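Local atomic coordinates of 3-hydroxyacyl-CoA dehydrogenase (Archaeoglobus fulgidus, PDB entry 1ZEJ), a protein that probably acts as an NAD-dependent dehydrogenase of the 3-hydroxyacyl-CoA dehydrogenase family, possibly oxidising L-gulonate, and forms a homodimer. Residues A[110-115]-A[141-146]. Residues are numbered along the deposited sequence; the frame is centred on the assembly and turned at random.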
# COMPACT_ATOMS: atom_id res chain seq x y z
N ILE A 110 17.33 12.31 -7.15
CA ILE A 110 18.08 13.56 -7.24
C ILE A 110 17.04 14.67 -7.33
O ILE A 110 16.10 14.58 -8.12
CB ILE A 110 19.01 13.60 -8.47
CG1 ILE A 110 20.13 12.55 -8.36
CG2 ILE A 110 19.69 14.99 -8.62
CD1 ILE A 110 21.21 12.88 -7.37
N SER A 111 17.20 15.68 -6.48
CA SER A 111 16.27 16.81 -6.39
C SER A 111 16.14 17.61 -7.70
O SER A 111 17.13 18.08 -8.25
CB SER A 111 16.79 17.71 -5.26
OG SER A 111 16.21 18.98 -5.25
N VAL A 112 14.91 17.79 -8.18
CA VAL A 112 14.68 18.58 -9.37
C VAL A 112 15.01 20.04 -9.16
O VAL A 112 15.47 20.73 -10.11
CB VAL A 112 13.22 18.45 -9.95
CG1 VAL A 112 12.98 17.00 -10.36
CG2 VAL A 112 12.16 18.93 -8.93
N ASP A 113 14.82 20.52 -7.93
CA ASP A 113 15.21 21.90 -7.61
C ASP A 113 16.74 22.07 -7.67
O ASP A 113 17.23 23.09 -8.16
CB ASP A 113 14.64 22.33 -6.27
CG ASP A 113 13.15 22.66 -6.37
OD1 ASP A 113 12.82 23.80 -6.67
OD2 ASP A 113 12.32 21.79 -6.14
N ASP A 114 17.49 21.07 -7.22
CA ASP A 114 18.96 21.19 -7.27
C ASP A 114 19.46 21.19 -8.72
O ASP A 114 20.41 21.90 -9.09
CB ASP A 114 19.65 20.10 -6.48
CG ASP A 114 19.51 20.25 -5.00
OD1 ASP A 114 18.92 21.24 -4.47
OD2 ASP A 114 20.01 19.35 -4.34
N ILE A 115 18.83 20.38 -9.57
CA ILE A 115 19.12 20.42 -10.99
C ILE A 115 18.72 21.77 -11.62
O ILE A 115 19.54 22.44 -12.28
CB ILE A 115 18.42 19.27 -11.75
CG1 ILE A 115 18.98 17.92 -11.32
CG2 ILE A 115 18.58 19.45 -13.25
CD1 ILE A 115 18.10 16.75 -11.73
N GLU A 141 4.78 10.24 -12.80
CA GLU A 141 4.74 11.44 -11.97
C GLU A 141 5.51 12.56 -12.64
O GLU A 141 6.61 12.35 -13.13
CB GLU A 141 5.36 11.21 -10.63
CG GLU A 141 4.54 10.33 -9.71
CD GLU A 141 5.25 10.11 -8.38
OE1 GLU A 141 6.51 9.91 -8.41
OE2 GLU A 141 4.58 10.18 -7.30
N ILE A 142 4.91 13.74 -12.69
CA ILE A 142 5.67 14.94 -13.06
C ILE A 142 6.06 15.61 -11.78
O ILE A 142 5.18 15.87 -10.95
CB ILE A 142 4.80 15.88 -13.89
CG1 ILE A 142 4.48 15.20 -15.24
CG2 ILE A 142 5.47 17.26 -14.02
CD1 ILE A 142 3.51 15.94 -16.09
N VAL A 143 7.35 15.90 -11.62
CA VAL A 143 7.84 16.48 -10.39
C VAL A 143 8.40 17.85 -10.76
O VAL A 143 9.39 17.94 -11.47
CB VAL A 143 8.89 15.60 -9.74
CG1 VAL A 143 9.31 16.18 -8.38
CG2 VAL A 143 8.36 14.18 -9.55
N ILE A 144 7.74 18.89 -10.30
CA ILE A 144 8.11 20.23 -10.67
C ILE A 144 9.06 20.91 -9.67
O ILE A 144 9.04 20.65 -8.47
CB ILE A 144 6.89 21.10 -11.01
CG1 ILE A 144 6.07 21.47 -9.78
CG2 ILE A 144 6.00 20.36 -12.04
CD1 ILE A 144 5.18 22.63 -10.03
N SER A 145 9.90 21.78 -10.19
CA SER A 145 10.74 22.60 -9.35
C SER A 145 10.00 23.89 -9.04
O SER A 145 8.94 24.14 -9.62
CB SER A 145 12.05 22.87 -10.04
OG SER A 145 11.96 23.94 -10.97
N ARG A 146 10.59 24.72 -8.17
CA ARG A 146 10.06 26.10 -7.94
C ARG A 146 10.14 27.00 -9.16
O ARG A 146 9.48 28.01 -9.21
CB ARG A 146 10.76 26.77 -6.76
CG ARG A 146 12.25 26.97 -6.87
CD ARG A 146 12.81 27.32 -5.49
NE ARG A 146 14.12 27.95 -5.59
CZ ARG A 146 15.26 27.28 -5.65
NH1 ARG A 146 15.28 25.95 -5.67
NH2 ARG A 146 16.40 27.95 -5.73
O HOH W 1 17.45 23.77 -4.51
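The carboxylate of D113 and the guanidinium of R146 lie nearly parallel, their planes 16° apart, and meet edge on: D113 CB and OD1 both sit at the guanidinium edge, NH1 reaching OD1 at 3.4 Å in a weak salt bridge, while NH2 makes a salt bridge with E117. The firmer bond to the same oxygen comes from the backbone, R146 N to D113 OD1 at 2.8 Å and almost straight (177°), arriving on the syn side, somewhat out of the carboxylate plane. R146 CG lies between its backbone N and carbonyl carbon (chi1 61°), and the extended chain beyond it runs past OD1, with CG 3.2 Å from that oxygen. A water accepts from R146 NH1 and donates to D114 OD1, a second link to the helix, whose first turn is N-capped by S111 OG accepting from D114 N. Deeper in, V112 CG2 rests 3.6 Å from I144 O and 4.0 Å from V143 CG1. The contact thus joins the first turn of helix 112-116 to the end of strand 139-144 and the loop just after it; in the Rossmann-type NAD-binding domain this strand runs antiparallel to 125-130 and parallel to 166-171. I115 packs on helix 85-96, and I142 and I144 on helix 150-162.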